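Local structure of bacterioferritin (Mycobacterium smegmatis str. MC2 155, 3BKN) at residues L19-Q24 / F49-H54; A92-V97 / A125-H130. The protein probably stores iron, oxidising Fe(2+) with dioxygen at ferroxidase centres and laying down the Fe(3+) mineral inside a hollow shell of 24 subunits. One frame throughout, in Å; residues are numbered along the deposited sequence.

Contact 1 (L19-Q24 / F49-H54); sequences LTAINQ and FEEMRH. With ZN (zinc ion), chain M; ZN (zinc ion), chain N; HEM (protoporphyrin IX containing Fe), chain T.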
ATOM      1  N   LEU A  19      25.960 -43.516  -3.655  1.00 41.59           N
ATOM      2  CA  LEU A  19      25.297 -43.682  -4.914  1.00 40.63           C
ATOM      3  C   LEU A  19      24.345 -44.836  -4.792  1.00 41.95           C
ATOM      4  O   LEU A  19      23.315 -44.842  -5.471  1.00 44.03           O
ATOM      5  CB  LEU A  19      26.241 -43.934  -6.055  1.00 38.15           C
ATOM      6  CG  LEU A  19      27.168 -42.785  -6.285  1.00 36.35           C
ATOM      7  CD1 LEU A  19      28.283 -43.289  -7.151  1.00 36.82           C
ATOM      8  CD2 LEU A  19      26.454 -41.645  -6.907  1.00 32.77           C
ATOM      9  N   THR A  20      24.677 -45.801  -3.930  1.00 40.98           N
ATOM     10  CA  THR A  20      23.829 -46.966  -3.731  1.00 40.13           C
ATOM     11  C   THR A  20      22.642 -46.576  -2.914  1.00 39.97           C
ATOM     12  O   THR A  20      21.531 -46.982  -3.238  1.00 40.84           O
ATOM     13  CB  THR A  20      24.533 -48.084  -2.984  1.00 40.17           C
ATOM     14  OG1 THR A  20      25.728 -48.469  -3.682  1.00 39.41           O
ATOM     15  CG2 THR A  20      23.623 -49.265  -2.901  1.00 40.25           C
ATOM     16  N   ALA A  21      22.863 -45.802  -1.854  1.00 38.82           N
ATOM     17  CA  ALA A  21      21.737 -45.278  -1.074  1.00 38.63           C
ATOM     18  C   ALA A  21      20.767 -44.421  -1.930  1.00 39.11           C
ATOM     19  O   ALA A  21      19.565 -44.545  -1.790  1.00 39.83           O
ATOM     20  CB  ALA A  21      22.188 -44.538   0.178  1.00 36.52           C
ATOM     21  N   ILE A  22      21.260 -43.598  -2.848  1.00 39.12           N
ATOM     22  CA  ILE A  22      20.328 -42.812  -3.663  1.00 38.51           C
ATOM     23  C   ILE A  22      19.323 -43.745  -4.343  1.00 39.16           C
ATOM     24  O   ILE A  22      18.114 -43.519  -4.262  1.00 38.86           O
ATOM     25  CB  ILE A  22      21.035 -42.039  -4.764  1.00 37.23           C
ATOM     26  CG1 ILE A  22      21.895 -40.965  -4.180  1.00 36.91           C
ATOM     27  CG2 ILE A  22      20.030 -41.449  -5.808  1.00 35.52           C
ATOM     28  CD1 ILE A  22      22.965 -40.559  -5.142  1.00 37.34           C
ATOM     29  N   ASN A  23      19.839 -44.779  -5.012  1.00 39.07           N
ATOM     30  CA  ASN A  23      19.014 -45.683  -5.766  1.00 40.16           C
ATOM     31  C   ASN A  23      18.091 -46.460  -4.831  1.00 41.60           C
ATOM     32  O   ASN A  23      16.890 -46.599  -5.104  1.00 41.54           O
ATOM     33  CB  ASN A  23      19.887 -46.578  -6.634  1.00 39.18           C
ATOM     34  CG  ASN A  23      20.556 -45.798  -7.801  1.00 40.15           C
ATOM     35  OD1 ASN A  23      20.717 -44.561  -7.734  1.00 40.76           O
ATOM     36  ND2 ASN A  23      20.957 -46.518  -8.858  1.00 37.97           N
ATOM     37  N   GLN A  24      18.613 -46.901  -3.682  1.00 42.70           N
ATOM     38  CA  GLN A  24      17.799 -47.744  -2.816  1.00 43.34           C
ATOM     39  C   GLN A  24      16.618 -46.975  -2.269  1.00 44.48           C
ATOM     40  O   GLN A  24      15.474 -47.437  -2.398  1.00 45.14           O
ATOM     41  CB  GLN A  24      18.603 -48.390  -1.705  1.00 43.05           C
ATOM     42  CG  GLN A  24      17.915 -49.641  -1.147  1.00 43.97           C
ATOM     43  CD  GLN A  24      18.828 -50.403  -0.178  1.00 46.89           C
ATOM     44  OE1 GLN A  24      19.754 -51.130  -0.609  1.00 49.52           O
ATOM     45  NE2 GLN A  24      18.591 -50.228   1.130  1.00 45.29           N
ATOM     46  N   PHE A  49      17.142 -37.542  -1.552  1.00 46.85           N
ATOM     47  CA  PHE A  49      17.791 -36.294  -1.950  1.00 47.54           C
ATOM     48  C   PHE A  49      18.966 -35.961  -1.027  1.00 47.06           C
ATOM     49  O   PHE A  49      19.980 -35.434  -1.459  1.00 46.55           O
ATOM     50  CB  PHE A  49      16.799 -35.153  -2.019  1.00 49.03           C
ATOM     51  CG  PHE A  49      15.786 -35.300  -3.089  1.00 51.59           C
ATOM     52  CD1 PHE A  49      16.131 -35.746  -4.331  1.00 54.57           C
ATOM     53  CD2 PHE A  49      14.476 -34.934  -2.874  1.00 55.37           C
ATOM     54  CE1 PHE A  49      15.189 -35.862  -5.346  1.00 54.86           C
ATOM     55  CE2 PHE A  49      13.529 -35.050  -3.893  1.00 56.10           C
ATOM     56  CZ  PHE A  49      13.913 -35.522  -5.140  1.00 53.30           C
ATOM     57  N   GLU A  50      18.829 -36.294   0.243  1.00 47.36           N
ATOM     58  CA  GLU A  50      19.923 -36.110   1.174  1.00 48.97           C
ATOM     59  C   GLU A  50      21.103 -36.949   0.758  1.00 48.46           C
ATOM     60  O   GLU A  50      22.215 -36.481   0.871  1.00 50.49           O
ATOM     61  CB  GLU A  50      19.514 -36.423   2.622  1.00 50.05           C
ATOM     62  CG  GLU A  50      19.753 -35.199   3.558  1.00 52.45           C
ATOM     63  CD  GLU A  50      19.754 -35.528   5.042  0.50 52.73           C
ATOM     64  OE1 GLU A  50      18.640 -35.599   5.638  0.50 53.43           O
ATOM     65  OE2 GLU A  50      20.873 -35.682   5.598  0.50 52.90           O
ATOM     66  N   GLU A  51      20.876 -38.159   0.247  1.00 47.23           N
ATOM     67  CA  GLU A  51      21.968 -38.948  -0.270  1.00 46.70           C
ATOM     68  C   GLU A  51      22.554 -38.339  -1.505  1.00 46.66           C
ATOM     69  O   GLU A  51      23.764 -38.349  -1.659  1.00 46.76           O
ATOM     70  CB  GLU A  51      21.576 -40.373  -0.544  1.00 44.75           C
ATOM     71  CG  GLU A  51      21.102 -41.083   0.649  1.00 46.97           C
ATOM     72  CD  GLU A  51      22.029 -41.016   1.861  1.00 49.95           C
ATOM     73  OE1 GLU A  51      23.168 -40.508   1.758  1.00 51.74           O
ATOM     74  OE2 GLU A  51      21.604 -41.457   2.950  1.00 50.45           O
ATOM     75  N   MET A  52      21.710 -37.823  -2.395  1.00 46.03           N
ATOM     76  CA  MET A  52      22.217 -37.125  -3.573  1.00 45.05           C
ATOM     77  C   MET A  52      23.157 -35.983  -3.176  1.00 46.14           C
ATOM     78  O   MET A  52      24.225 -35.822  -3.779  1.00 45.83           O
ATOM     79  CB  MET A  52      21.087 -36.597  -4.426  1.00 44.35           C
ATOM     80  CG  MET A  52      20.309 -37.658  -5.140  1.00 43.81           C
ATOM     81  SD  MET A  52      18.846 -37.009  -5.999  1.00 43.19           S
ATOM     82  CE  MET A  52      17.686 -38.360  -5.677  1.00 43.16           C
ATOM     83  N   ARG A  53      22.784 -35.212  -2.151  1.00 46.64           N
ATOM     84  CA  ARG A  53      23.664 -34.160  -1.654  1.00 47.74           C
ATOM     85  C   ARG A  53      24.989 -34.711  -1.098  1.00 47.29           C
ATOM     86  O   ARG A  53      26.062 -34.148  -1.396  1.00 48.57           O
ATOM     87  CB  ARG A  53      22.945 -33.246  -0.680  1.00 47.97           C
ATOM     88  CG  ARG A  53      21.850 -32.432  -1.353  1.00 50.84           C
ATOM     89  CD  ARG A  53      21.044 -31.545  -0.379  1.00 51.65           C
ATOM     90  NE  ARG A  53      20.073 -32.350   0.343  0.50 53.87           N
ATOM     91  CZ  ARG A  53      19.350 -31.929   1.367  0.50 55.44           C
ATOM     92  NH1 ARG A  53      19.461 -30.683   1.807  0.50 56.12           N
ATOM     93  NH2 ARG A  53      18.507 -32.763   1.955  0.50 56.26           N
ATOM     94  N   HIS A  54      24.941 -35.817  -0.349  1.00 45.89           N
ATOM     95  CA  HIS A  54      26.148 -36.460   0.133  1.00 44.81           C
ATOM     96  C   HIS A  54      27.107 -36.846  -1.015  1.00 45.13           C
ATOM     97  O   HIS A  54      28.321 -36.547  -0.969  1.00 46.53           O
ATOM     98  CB  HIS A  54      25.775 -37.688   0.919  1.00 43.83           C
ATOM     99  CG  HIS A  54      25.171 -37.381   2.234  1.00 44.81           C
ATOM    100  ND1 HIS A  54      24.644 -38.354   3.059  1.00 44.66           N
ATOM    101  CD2 HIS A  54      24.973 -36.196   2.863  1.00 44.07           C
ATOM    102  CE1 HIS A  54      24.199 -37.782   4.162  1.00 44.33           C
ATOM    103  NE2 HIS A  54      24.373 -36.471   4.060  1.00 43.92           N
TER
HETATM  104 ZN    ZN M 201      24.701 -40.369   2.960  1.00 39.97          ZN
HETATM  105 ZN    ZN N 202      21.705 -41.724   4.965  1.00 53.42          ZN
HETATM  106  CHA HEM T 301      17.613 -33.870  -7.833  0.50 43.55           C
HETATM  107  CHB HEM T 301      16.136 -38.286  -9.254  0.50 43.67           C
HETATM  108  CHC HEM T 301      20.718 -39.801  -9.057  0.50 42.56           C
HETATM  109  CHD HEM T 301      22.219 -35.453  -7.473  0.50 43.82           C
HETATM  110  C1A HEM T 301      16.753 -34.955  -8.310  0.50 43.85           C
HETATM  111  C2A HEM T 301      15.325 -34.764  -8.534  0.50 44.02           C
HETATM  112  C3A HEM T 301      14.898 -36.086  -8.956  0.50 43.44           C
HETATM  113  C4A HEM T 301      16.134 -36.867  -8.917  0.50 43.68           C
HETATM  114  CMA HEM T 301      13.530 -36.553  -9.336  0.50 43.35           C
HETATM  115  CAA HEM T 301      14.513 -33.512  -8.377  0.50 46.48           C
HETATM  116  CBA HEM T 301      15.323 -32.359  -8.953  0.50 52.91           C
HETATM  117  CGA HEM T 301      14.574 -31.561  -9.994  0.50 58.37           C
HETATM  118  O1A HEM T 301      14.473 -32.024 -11.147  0.50 61.05           O
HETATM  119  O2A HEM T 301      14.102 -30.454  -9.668  0.50 58.39           O
HETATM  120  C1B HEM T 301      17.296 -39.156  -9.309  0.50 42.79           C
HETATM  121  C2B HEM T 301      17.189 -40.549  -9.745  0.50 42.11           C
HETATM  122  C3B HEM T 301      18.587 -40.911  -9.661  0.50 42.17           C
HETATM  123  C4B HEM T 301      19.277 -39.802  -9.240  0.50 42.20           C
HETATM  124  CMB HEM T 301      15.986 -41.341 -10.156  0.50 42.45           C
HETATM  125  CAB HEM T 301      19.149 -42.237  -9.966  0.50 43.02           C
HETATM  126  CBB HEM T 301      19.768 -42.925  -9.025  0.50 43.21           C
HETATM  127  C1C HEM T 301      21.601 -38.734  -8.622  0.50 42.61           C
HETATM  128  C2C HEM T 301      23.051 -38.931  -8.494  0.50 42.98           C
HETATM  129  C3C HEM T 301      23.490 -37.638  -8.033  0.50 43.13           C
HETATM  130  C4C HEM T 301      22.262 -36.836  -7.947  0.50 43.92           C
HETATM  131  CMC HEM T 301      23.923 -40.115  -8.751  0.50 43.46           C
HETATM  132  CAC HEM T 301      24.901 -37.316  -7.745  0.50 41.82           C
HETATM  133  CBC HEM T 301      25.179 -36.227  -7.091  0.50 40.72           C
HETATM  134  C1D HEM T 301      21.032 -34.611  -7.393  0.50 43.06           C
HETATM  135  C2D HEM T 301      21.111 -33.226  -6.971  0.50 43.05           C
HETATM  136  C3D HEM T 301      19.723 -32.809  -7.105  0.50 43.23           C
HETATM  137  C4D HEM T 301      19.058 -33.920  -7.549  0.50 43.22           C
HETATM  138  CMD HEM T 301      22.326 -32.463  -6.527  0.50 43.21           C
HETATM  139  CAD HEM T 301      19.139 -31.466  -6.802  0.50 45.75           C
HETATM  140  CBD HEM T 301      19.659 -31.032  -5.443  0.50 51.37           C
HETATM  141  CGD HEM T 301      18.566 -30.969  -4.410  0.50 55.86           C
HETATM  142  O1D HEM T 301      18.686 -31.658  -3.382  0.50 56.88           O
HETATM  143  O2D HEM T 301      17.597 -30.223  -4.615  0.50 57.37           O
HETATM  144  NA  HEM T 301      17.221 -36.192  -8.527  0.50 43.69           N
HETATM  145  NB  HEM T 301      18.533 -38.732  -9.026  0.50 42.32           N
HETATM  146  NC  HEM T 301      21.153 -37.520  -8.301  0.50 43.42           N
HETATM  147  ND  HEM T 301      19.809 -35.012  -7.751  0.50 42.87           N
HETATM  148 FE   HEM T 301      19.173 -36.865  -8.373  0.50 42.26          FE

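Contact 2 (A92-V97 / A125-H130); sequences AIEYEV and ADEETH. With ZN (zinc ion), chain N; ZN (zinc ion), chain M.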
ATOM      1  N   ALA A  92      20.224 -51.340   6.964  1.00 45.61           N
ATOM      2  CA  ALA A  92      21.414 -52.121   6.736  1.00 45.54           C
ATOM      3  C   ALA A  92      22.533 -51.304   6.058  1.00 46.43           C
ATOM      4  O   ALA A  92      23.685 -51.409   6.460  1.00 46.68           O
ATOM      5  CB  ALA A  92      21.089 -53.465   6.007  1.00 43.59           C
ATOM      6  N   ILE A  93      22.216 -50.470   5.062  1.00 47.51           N
ATOM      7  CA  ILE A  93      23.271 -49.639   4.511  1.00 49.53           C
ATOM      8  C   ILE A  93      23.734 -48.454   5.367  1.00 49.84           C
ATOM      9  O   ILE A  93      24.895 -48.030   5.257  1.00 50.65           O
ATOM     10  CB  ILE A  93      23.100 -49.175   3.058  1.00 50.97           C
ATOM     11  CG1 ILE A  93      21.736 -48.638   2.788  1.00 51.15           C
ATOM     12  CG2 ILE A  93      23.492 -50.301   2.041  1.00 53.85           C
ATOM     13  CD1 ILE A  93      21.631 -48.310   1.309  1.00 53.36           C
ATOM     14  N   GLU A  94      22.852 -47.909   6.202  1.00 48.98           N
ATOM     15  CA  GLU A  94      23.286 -46.854   7.086  1.00 48.44           C
ATOM     16  C   GLU A  94      24.294 -47.405   8.070  1.00 48.40           C
ATOM     17  O   GLU A  94      25.293 -46.739   8.342  1.00 48.08           O
ATOM     18  CB  GLU A  94      22.119 -46.166   7.767  1.00 47.70           C
ATOM     19  CG  GLU A  94      21.185 -45.467   6.803  1.00 47.98           C
ATOM     20  CD  GLU A  94      21.797 -44.240   6.145  1.00 51.87           C
ATOM     21  OE1 GLU A  94      22.983 -43.897   6.389  1.00 53.82           O
ATOM     22  OE2 GLU A  94      21.085 -43.600   5.351  1.00 52.67           O
ATOM     23  N   TYR A  95      24.078 -48.631   8.553  1.00 48.32           N
ATOM     24  CA  TYR A  95      25.034 -49.278   9.462  1.00 49.21           C
ATOM     25  C   TYR A  95      26.360 -49.539   8.800  1.00 49.81           C
ATOM     26  O   TYR A  95      27.401 -49.414   9.453  1.00 49.99           O
ATOM     27  CB  TYR A  95      24.501 -50.560  10.088  1.00 49.40           C
ATOM     28  CG  TYR A  95      23.772 -50.254  11.338  1.00 51.12           C
ATOM     29  CD1 TYR A  95      24.413 -49.566  12.389  1.00 54.24           C
ATOM     30  CD2 TYR A  95      22.446 -50.617  11.505  1.00 51.70           C
ATOM     31  CE1 TYR A  95      23.733 -49.254  13.591  1.00 53.92           C
ATOM     32  CE2 TYR A  95      21.742 -50.303  12.703  1.00 52.15           C
ATOM     33  CZ  TYR A  95      22.397 -49.624  13.728  1.00 52.28           C
ATOM     34  OH  TYR A  95      21.736 -49.315  14.884  1.00 51.74           O
ATOM     35  N   GLU A  96      26.353 -49.898   7.510  1.00 50.04           N
ATOM     36  CA  GLU A  96      27.628 -50.065   6.805  1.00 50.66           C
ATOM     37  C   GLU A  96      28.370 -48.748   6.725  1.00 50.34           C
ATOM     38  O   GLU A  96      29.597 -48.740   6.834  1.00 51.42           O
ATOM     39  CB  GLU A  96      27.477 -50.678   5.433  1.00 51.13           C
ATOM     40  CG  GLU A  96      27.031 -52.113   5.547  1.00 54.90           C
ATOM     41  CD  GLU A  96      26.534 -52.710   4.238  1.00 56.77           C
ATOM     42  OE1 GLU A  96      25.969 -51.961   3.385  1.00 56.08           O
ATOM     43  OE2 GLU A  96      26.710 -53.948   4.105  1.00 57.81           O
ATOM     44  N   VAL A  97      27.641 -47.644   6.582  1.00 49.45           N
ATOM     45  CA  VAL A  97      28.276 -46.352   6.568  1.00 49.09           C
ATOM     46  C   VAL A  97      28.979 -46.049   7.905  1.00 49.34           C
ATOM     47  O   VAL A  97      30.148 -45.669   7.909  1.00 50.27           O
ATOM     48  CB  VAL A  97      27.316 -45.272   6.081  1.00 49.16           C
ATOM     49  CG1 VAL A  97      27.893 -43.895   6.333  1.00 48.30           C
ATOM     50  CG2 VAL A  97      27.050 -45.496   4.588  1.00 49.33           C
ATOM     51  N   ALA A 125      27.098 -37.721  11.058  1.00 45.25           N
ATOM     52  CA  ALA A 125      25.991 -37.204  11.850  1.00 45.56           C
ATOM     53  C   ALA A 125      24.646 -37.342  11.102  1.00 47.07           C
ATOM     54  O   ALA A 125      23.668 -37.853  11.675  1.00 47.94           O
ATOM     55  CB  ALA A 125      26.254 -35.796  12.266  1.00 44.27           C
ATOM     56  N   ASP A 126      24.599 -36.930   9.828  1.00 47.64           N
ATOM     57  CA  ASP A 126      23.398 -37.126   9.027  1.00 48.76           C
ATOM     58  C   ASP A 126      23.007 -38.622   9.015  1.00 49.28           C
ATOM     59  O   ASP A 126      21.873 -38.963   9.293  1.00 50.47           O
ATOM     60  CB  ASP A 126      23.527 -36.555   7.605  1.00 49.64           C
ATOM     61  CG  ASP A 126      23.735 -34.999   7.566  1.00 53.85           C
ATOM     62  OD1 ASP A 126      23.828 -34.284   8.596  1.00 55.69           O
ATOM     63  OD2 ASP A 126      23.825 -34.461   6.447  1.00 56.81           O
ATOM     64  N   GLU A 127      23.936 -39.529   8.764  1.00 48.85           N
ATOM     65  CA  GLU A 127      23.527 -40.932   8.740  1.00 48.81           C
ATOM     66  C   GLU A 127      23.074 -41.467  10.090  1.00 48.85           C
ATOM     67  O   GLU A 127      22.251 -42.359  10.131  1.00 48.66           O
ATOM     68  CB  GLU A 127      24.556 -41.867   8.084  1.00 48.03           C
ATOM     69  CG  GLU A 127      25.302 -41.280   6.938  1.00 48.58           C
ATOM     70  CD  GLU A 127      24.514 -41.232   5.657  1.00 51.03           C
ATOM     71  OE1 GLU A 127      23.295 -40.978   5.727  1.00 52.12           O
ATOM     72  OE2 GLU A 127      25.117 -41.422   4.564  1.00 50.72           O
ATOM     73  N   GLU A 128      23.595 -40.931  11.188  1.00 49.46           N
ATOM     74  CA  GLU A 128      23.160 -41.393  12.517  1.00 50.49           C
ATOM     75  C   GLU A 128      21.718 -40.957  12.704  1.00 50.67           C
ATOM     76  O   GLU A 128      20.909 -41.683  13.254  1.00 51.37           O
ATOM     77  CB  GLU A 128      24.046 -40.862  13.633  1.00 49.25           C
ATOM     78  CG  GLU A 128      25.417 -41.503  13.702  1.00 51.20           C
ATOM     79  CD  GLU A 128      26.260 -41.091  14.943  1.00 54.70           C
ATOM     80  OE1 GLU A 128      25.688 -40.917  16.048  1.00 57.99           O
ATOM     81  OE2 GLU A 128      27.514 -40.984  14.845  1.00 55.89           O
ATOM     82  N   THR A 129      21.364 -39.799  12.181  1.00 50.27           N
ATOM     83  CA  THR A 129      19.989 -39.371  12.232  1.00 51.19           C
ATOM     84  C   THR A 129      19.026 -40.262  11.408  1.00 51.41           C
ATOM     85  O   THR A 129      17.909 -40.548  11.867  1.00 51.54           O
ATOM     86  CB  THR A 129      19.908 -37.863  11.902  1.00 52.45           C
ATOM     87  OG1 THR A 129      20.474 -37.154  13.008  1.00 53.22           O
ATOM     88  CG2 THR A 129      18.467 -37.377  11.693  1.00 52.18           C
ATOM     89  N   HIS A 130      19.464 -40.716  10.232  1.00 51.66           N
ATOM     90  CA  HIS A 130      18.682 -41.643   9.432  1.00 52.49           C
ATOM     91  C   HIS A 130      18.512 -42.918  10.224  1.00 51.36           C
ATOM     92  O   HIS A 130      17.413 -43.434  10.305  1.00 52.42           O
ATOM     93  CB  HIS A 130      19.296 -41.965   8.055  1.00 55.25           C
ATOM     94  CG  HIS A 130      19.308 -40.818   7.072  1.00 61.85           C
ATOM     95  ND1 HIS A 130      19.948 -40.894   5.842  1.00 65.70           N
ATOM     96  CD2 HIS A 130      18.800 -39.557   7.145  1.00 65.64           C
ATOM     97  CE1 HIS A 130      19.820 -39.742   5.198  1.00 66.27           C
ATOM     98  NE2 HIS A 130      19.140 -38.909   5.970  1.00 66.75           N
TER
HETATM   99 ZN    ZN N 202      21.705 -41.724   4.965  1.00 53.42          ZN
HETATM  100 ZN    ZN M 201      24.701 -40.369   2.960  1.00 39.97          ZN

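Contact 1 (L19-Q24 / F49-H54)
E51 reaches out from 49-54 across the face of 19-24 that carries A21 and I22. The two segments run nearly antiparallel (161°), their axes 8.2 Å apart at closest. At the root, E51 CB packs against I22 CG1 at 3.7 Å, the two side chains sliding past each other in opposite directions. One atom further, CG of E51 rests on the methyl of A21, with 3.7 Å to its CB. The chain then bends at chi2 (-52°), which turns the carboxylate off this apolar footing and onto the metals. There it divides its oxygens: OE1 binds the zinc of chain M at 1.9 Å, and OE2 binds the zinc of chain N at 2.0 Å. H54, one helical turn along, adds its ND1 to the zinc of chain M, whose coordination is completed by E18 and E127.

I22 works in the other direction as well. Its CG1 touches M52 CG at 3.8 Å, while CG2 and CD1 lie over the periphery of the heme, CD1 being 3.7 Å from HEM C2C. M52 drops CB and CG onto the porphyrin, and with chi2 extended (173°), SD is carried on to ligate the heme iron at 2.4 Å. M52 of a neighbouring subunit is the other axial ligand, so the heme is shared by two chains.

No hydrogen bond links the two segments; they meet by van der Waals contact, and the heme is a common partner of both. Helix 5-34 against helix 38-64 is one half of a ferritin four-helix bundle; the glutamate-bridged dinuclear metal site on its inner side and the bis-methionine heme on its outer side are together characteristic of bacterioferritin.

Contact 2 (A92-V97 / A125-H130)
E94 and V97 of 92-97 meet E127 and H130 of 125-130, and zinc does most of the joining. Going along the second helix, D126 comes before the metals. Its carboxylate turns away from 92-97, and OD2 hydrogen-bonds NE2 of H54, the zinc ligand on helix 38-64, a second-shell contact that would steady the imidazole.

Next is E127, which sets out toward 92-97. Its CG lies 3.7 Å from V97 CG1, the two side chains crossing at about a right angle. The bend at chi2 (-77°) then swings the carboxylate round so that it spans both metals: OE1 binds the zinc of chain N at 1.9 Å, and OE2 binds the zinc of chain M at 2.0 Å. E94 comes to the first of these metals from the opposite helix, with OE2 as ligand at 2.0 Å from the zinc of chain N. The planes of the two carboxylates are 64° apart. OE1 of E94 stays 3.0 Å from E127 OE1, two acceptors that the shared metal brings together. OE2 of E94 is also hydrogen-bonded to Y25 OH.

E128 faces the other way, forming a salt bridge with R61 of another subunit. A turn beyond E127, H130 completes this side: its ND1 binds the zinc of chain N at 2.1 Å, and its ring stands 77° from the E94 carboxylate plane, with E94 OE2 at the ring edge. E51 supplies the fourth ligand of that zinc.

In the bundle, helices 83-110 and 114-144 run roughly antiparallel as neighbours. Helix 5-34 adjoins both, with Q14 and S17 against V97 and Y25 against H130, while helices 5-34 and 38-64 complete the metal site, through E18 and through E51 and H54.

Both contacts are buried in the core of one ferritin-like bundle, their centres about 12 Å apart, and each joins two successive long helices: 5-34 with 38-64 in contact 1, 83-110 with 114-144 in contact 2. They face each other across the dinuclear zinc site, to which each gives a bridging glutamate and a histidine, and contact 2 adds E94. The chemistry differs with place. Contact 1 is joined by aliphatic side-chain contact and has a second side turned to the heme at a subunit interface; contact 2 is held chiefly through metal ligands, and its outer side meets a different subunit by polar pairs. Along the chain, contact 1 closes before contact 2 opens.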